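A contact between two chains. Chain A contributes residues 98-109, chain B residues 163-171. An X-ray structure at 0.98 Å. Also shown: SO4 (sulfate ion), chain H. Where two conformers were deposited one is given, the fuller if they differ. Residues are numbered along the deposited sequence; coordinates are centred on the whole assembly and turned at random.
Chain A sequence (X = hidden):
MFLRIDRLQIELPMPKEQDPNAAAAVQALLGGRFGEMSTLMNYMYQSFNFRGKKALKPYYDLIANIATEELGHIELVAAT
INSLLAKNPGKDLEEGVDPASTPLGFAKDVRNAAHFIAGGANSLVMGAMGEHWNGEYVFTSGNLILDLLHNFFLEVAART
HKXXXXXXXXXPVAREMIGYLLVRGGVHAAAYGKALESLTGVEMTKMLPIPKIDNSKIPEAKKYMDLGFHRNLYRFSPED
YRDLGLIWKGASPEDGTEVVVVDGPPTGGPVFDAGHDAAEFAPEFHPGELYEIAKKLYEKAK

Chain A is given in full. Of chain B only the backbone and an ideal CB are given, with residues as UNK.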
# COMPACT_ATOMS: atom_id res chain seq x y z
N ASP A 98 -28.28 -5.96 -24.26
CA ASP A 98 -28.88 -6.95 -23.38
C ASP A 98 -27.79 -7.46 -22.41
O ASP A 98 -26.88 -8.16 -22.85
CB ASP A 98 -29.40 -8.12 -24.20
CG ASP A 98 -30.09 -9.18 -23.35
OD1 ASP A 98 -30.06 -9.14 -22.13
OD2 ASP A 98 -30.82 -9.99 -23.95
N PRO A 99 -27.86 -7.19 -21.11
CA PRO A 99 -26.82 -7.70 -20.19
C PRO A 99 -26.66 -9.18 -20.20
O PRO A 99 -25.57 -9.67 -19.84
CB PRO A 99 -27.25 -7.23 -18.81
CG PRO A 99 -27.97 -6.04 -19.12
CD PRO A 99 -28.78 -6.28 -20.43
N ALA A 100 -27.72 -9.91 -20.53
CA ALA A 100 -27.64 -11.33 -20.53
C ALA A 100 -26.79 -11.89 -21.68
O ALA A 100 -26.44 -13.08 -21.69
CB ALA A 100 -29.05 -11.96 -20.58
N SER A 101 -26.43 -11.05 -22.67
CA SER A 101 -25.66 -11.47 -23.82
C SER A 101 -24.14 -11.26 -23.69
O SER A 101 -23.46 -11.18 -24.72
CB SER A 101 -26.13 -10.67 -25.05
OG SER A 101 -25.59 -9.25 -24.94
N THR A 102 -23.67 -11.05 -22.50
CA THR A 102 -22.24 -10.82 -22.25
C THR A 102 -21.64 -9.68 -23.11
O THR A 102 -20.59 -9.82 -23.79
CB THR A 102 -21.46 -12.14 -22.43
OG1 THR A 102 -22.40 -13.24 -22.22
CG2 THR A 102 -20.29 -12.22 -21.41
N PRO A 103 -22.22 -8.51 -22.99
CA PRO A 103 -21.75 -7.39 -23.83
C PRO A 103 -20.38 -6.87 -23.44
O PRO A 103 -19.77 -6.14 -24.23
CB PRO A 103 -22.84 -6.34 -23.66
CG PRO A 103 -23.40 -6.62 -22.27
CD PRO A 103 -23.42 -8.15 -22.20
N LEU A 104 -19.90 -7.21 -22.25
CA LEU A 104 -18.56 -6.85 -21.80
C LEU A 104 -17.61 -8.05 -21.88
O LEU A 104 -16.55 -8.03 -21.24
CB LEU A 104 -18.56 -6.24 -20.42
CG LEU A 104 -19.38 -4.95 -20.26
CD1 LEU A 104 -19.33 -4.50 -18.78
CD2 LEU A 104 -18.92 -3.84 -21.18
N GLY A 105 -17.93 -9.07 -22.67
CA GLY A 105 -17.09 -10.25 -22.69
C GLY A 105 -15.64 -9.96 -23.02
O GLY A 105 -14.71 -10.57 -22.42
N PHE A 106 -15.41 -9.04 -23.94
CA PHE A 106 -14.01 -8.70 -24.29
C PHE A 106 -13.20 -8.26 -23.09
O PHE A 106 -11.97 -8.47 -23.03
CB PHE A 106 -14.00 -7.59 -25.37
CG PHE A 106 -14.48 -6.26 -24.89
CD1 PHE A 106 -13.59 -5.32 -24.38
CD2 PHE A 106 -15.84 -5.93 -24.85
CE1 PHE A 106 -14.01 -4.13 -23.86
CE2 PHE A 106 -16.27 -4.72 -24.34
CZ PHE A 106 -15.36 -3.84 -23.84
N ALA A 107 -13.86 -7.60 -22.15
CA ALA A 107 -13.16 -7.01 -21.02
C ALA A 107 -12.61 -8.05 -20.07
O ALA A 107 -11.70 -7.76 -19.29
CB ALA A 107 -14.07 -6.04 -20.30
N LYS A 108 -13.12 -9.29 -20.14
CA LYS A 108 -12.58 -10.36 -19.34
C LYS A 108 -11.09 -10.57 -19.59
O LYS A 108 -10.37 -11.08 -18.71
CB LYS A 108 -13.38 -11.67 -19.63
CG LYS A 108 -13.20 -12.74 -18.57
CD LYS A 108 -13.89 -14.03 -18.98
CE LYS A 108 -13.15 -14.78 -20.00
NZ LYS A 108 -13.71 -16.15 -20.33
N ASP A 109 -10.64 -10.28 -20.80
CA ASP A 109 -9.30 -10.67 -21.25
C ASP A 109 -8.34 -9.49 -21.40
O ASP A 109 -7.17 -9.72 -21.74
CB ASP A 109 -9.42 -11.42 -22.58
CG ASP A 109 -10.17 -12.71 -22.46
OD1 ASP A 109 -9.99 -13.42 -21.46
OD2 ASP A 109 -10.93 -13.05 -23.40
N UNK B 163 -23.18 -6.63 -11.56
CA UNK B 163 -23.78 -6.55 -12.89
C UNK B 163 -22.70 -6.50 -13.98
O UNK B 163 -22.81 -7.15 -15.02
CB UNK B 163 -24.69 -5.32 -12.99
N UNK B 164 -21.68 -5.67 -13.76
CA UNK B 164 -20.64 -5.54 -14.79
C UNK B 164 -19.85 -6.84 -14.96
O UNK B 164 -19.58 -7.25 -16.08
CB UNK B 164 -19.69 -4.40 -14.44
N UNK B 165 -19.51 -7.52 -13.85
CA UNK B 165 -18.81 -8.79 -13.98
C UNK B 165 -19.72 -9.81 -14.66
O UNK B 165 -19.27 -10.62 -15.49
CB UNK B 165 -18.35 -9.30 -12.61
N UNK B 166 -21.02 -9.83 -14.34
CA UNK B 166 -21.97 -10.70 -15.02
C UNK B 166 -21.88 -10.54 -16.52
O UNK B 166 -21.95 -11.49 -17.30
CB UNK B 166 -23.40 -10.41 -14.55
N UNK B 167 -21.77 -9.28 -16.97
CA UNK B 167 -21.70 -8.95 -18.38
C UNK B 167 -20.38 -9.32 -19.05
O UNK B 167 -20.27 -9.25 -20.28
CB UNK B 167 -21.95 -7.45 -18.56
N UNK B 168 -19.37 -9.72 -18.25
CA UNK B 168 -18.08 -10.16 -18.74
C UNK B 168 -17.97 -11.68 -18.84
O UNK B 168 -17.09 -12.16 -19.55
CB UNK B 168 -16.97 -9.62 -17.83
N UNK B 169 -18.74 -12.41 -18.04
CA UNK B 169 -18.50 -13.83 -17.80
C UNK B 169 -19.75 -14.58 -18.22
O UNK B 169 -20.79 -14.39 -17.64
CB UNK B 169 -18.15 -14.11 -16.34
N UNK B 170 -19.62 -15.55 -19.13
CA UNK B 170 -20.70 -16.38 -19.53
C UNK B 170 -20.78 -17.72 -18.79
O UNK B 170 -21.68 -18.50 -19.04
CB UNK B 170 -20.59 -16.62 -21.04
N UNK B 171 -19.90 -17.94 -17.86
CA UNK B 171 -19.82 -19.21 -17.19
C UNK B 171 -21.04 -19.39 -16.27
O UNK B 171 -21.28 -18.55 -15.41
CB UNK B 171 -18.51 -19.31 -16.40
S SO4 H . -18.19 -23.10 -18.41
O1 SO4 H . -16.95 -23.53 -19.07
O2 SO4 H . -18.99 -24.27 -18.11
O3 SO4 H . -17.87 -22.40 -17.17
O4 SO4 H . -18.93 -22.20 -19.30

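Position 163 lies on a helix, its CA-to-CB bond sideways, and nothing of chain A comes within 5.5 Å of the ideal CB. Chain A sets almost no condition here, and any helix-tolerant residue would serve; it is Leu B163, whose carbonyl O accepts a backbone bond from the N of position 167, 3.1 Å away.

Position 164 also points sideways, its ideal CB 4.4 Å from Leu A104 CD1. An aliphatic residue, or a long chain with a methylene stem, would suit. Arg B164 takes the second course: its CB lies 4.4 Å from Leu A104 CD1, while the guanidinium end leads away and is bonded elsewhere in the structure.

Position 165 points away from chain A, which therefore has no say in it. It is Val B165, in chi1 t.

At 166 the ideal CB again has no neighbour in chain A, but the bond is sideways, so a long side chain could still reach the short 3-10 segment at Pro A99 and Ala A100. A large aromatic or a long flexible chain would do. Tyr B166, with chi1 t, brings its ring edge to chain A: CE1 is 3.6 Å from Pro A99 O and 4.0 Å from Ala A100 CA.

Position 167 is where the backbone does the most. Its carbonyl O faces the type I turn from Thr A102 to Gly A105 and accepts a hydrogen bond from Leu A104 N at 2.9 Å; Thr A102 CA adds a CA-H...O contact to the same O at 3.2 Å. Any residue could supply that carbonyl. The ideal CB sits 4.0 Å from both Leu A104 CD1 and Pro A103 CD, so the surroundings are largely apolar and favour a side chain with methylenes, such as Leu, Met, Gln or Glu. The residue is Glu B167, extended at chi2 t. Its carboxylate packs against carbon, OE2 lying 3.4 Å from Pro A99 CB and OE1 3.7 Å from Leu A104 CD1.

At 168 the ideal CB is 3.8 Å from Leu A104 O and 4.5 Å from Lys A108 N. Leu A104 CB and Ala A107 CB offer an apolar surface for a flexible or branched hydrophobe such as Met or Leu. Met B168 is found: CG packs 3.7 Å from Leu A104 CB, and CE reaches within 4.1 Å of Ala A107 CB.

Position 169 points away, with extended backbone angles that welcome a beta-branched residue. Thr B169 places CG2 4.2 Å from Lys A108 CD.

Position 170 has its ideal CB 4.0 Å from Thr A102 OG1, and the ammonium of Lys A108 lies on the same side of the contact. Small polar or acidic residues would suit. Asp B170 makes no direct bond to that lysine; a water accepts from Lys A108 NZ (2.9 Å) and from Asp B170 N (3.3 Å).

Position 171 precedes a helix, where Asn, Asp, Ser or Thr is common. Asn B171 makes no capping bond; its ND2 donates to sulfate O3 at 3.0 Å.

Chain B, residues 163-171: LRVYEMTDN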
# COMPACT_ATOMS: atom_id res chain seq x y z
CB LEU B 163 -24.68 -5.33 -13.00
CG LEU B 163 -26.00 -5.42 -12.23
CD1 LEU B 163 -26.60 -4.01 -12.07
CD2 LEU B 163 -26.99 -6.32 -12.94
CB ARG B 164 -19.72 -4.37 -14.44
CG ARG B 164 -20.44 -3.03 -14.60
CD ARG B 164 -19.66 -1.88 -13.96
NE ARG B 164 -20.37 -0.63 -14.20
CZ ARG B 164 -19.95 0.55 -13.75
NH1 ARG B 164 -18.97 0.64 -12.89
NH2 ARG B 164 -20.63 1.63 -14.11
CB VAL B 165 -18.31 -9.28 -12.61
CG1 VAL B 165 -17.76 -10.70 -12.69
CG2 VAL B 165 -17.21 -8.34 -12.09
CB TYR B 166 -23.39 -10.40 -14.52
CG TYR B 166 -24.44 -11.26 -15.15
CD1 TYR B 166 -25.04 -10.88 -16.32
CD2 TYR B 166 -24.89 -12.45 -14.55
CE1 TYR B 166 -26.02 -11.67 -16.91
CE2 TYR B 166 -25.86 -13.23 -15.11
CZ TYR B 166 -26.42 -12.83 -16.32
OH TYR B 166 -27.41 -13.57 -16.94
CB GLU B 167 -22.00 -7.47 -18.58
CG GLU B 167 -23.46 -7.13 -18.25
CD GLU B 167 -23.71 -5.68 -18.50
OE1 GLU B 167 -22.92 -4.89 -17.83
OE2 GLU B 167 -24.57 -5.26 -19.26
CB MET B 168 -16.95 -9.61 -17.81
CG MET B 168 -16.87 -8.10 -17.77
SD MET B 168 -15.85 -7.44 -16.38
CE MET B 168 -14.18 -8.10 -16.81
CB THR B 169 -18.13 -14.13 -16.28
OG1 THR B 169 -19.16 -13.66 -15.43
CG2 THR B 169 -16.75 -13.49 -15.92
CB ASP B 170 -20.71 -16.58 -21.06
CG ASP B 170 -19.53 -17.32 -21.59
OD1 ASP B 170 -18.63 -17.79 -20.83
OD2 ASP B 170 -19.41 -17.44 -22.85
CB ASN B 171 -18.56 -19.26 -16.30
CG ASN B 171 -17.34 -18.83 -17.00
OD1 ASN B 171 -17.14 -17.60 -17.13
ND2 ASN B 171 -16.53 -19.75 -17.46
O HOH W 1 -16.50 -16.39 -19.50
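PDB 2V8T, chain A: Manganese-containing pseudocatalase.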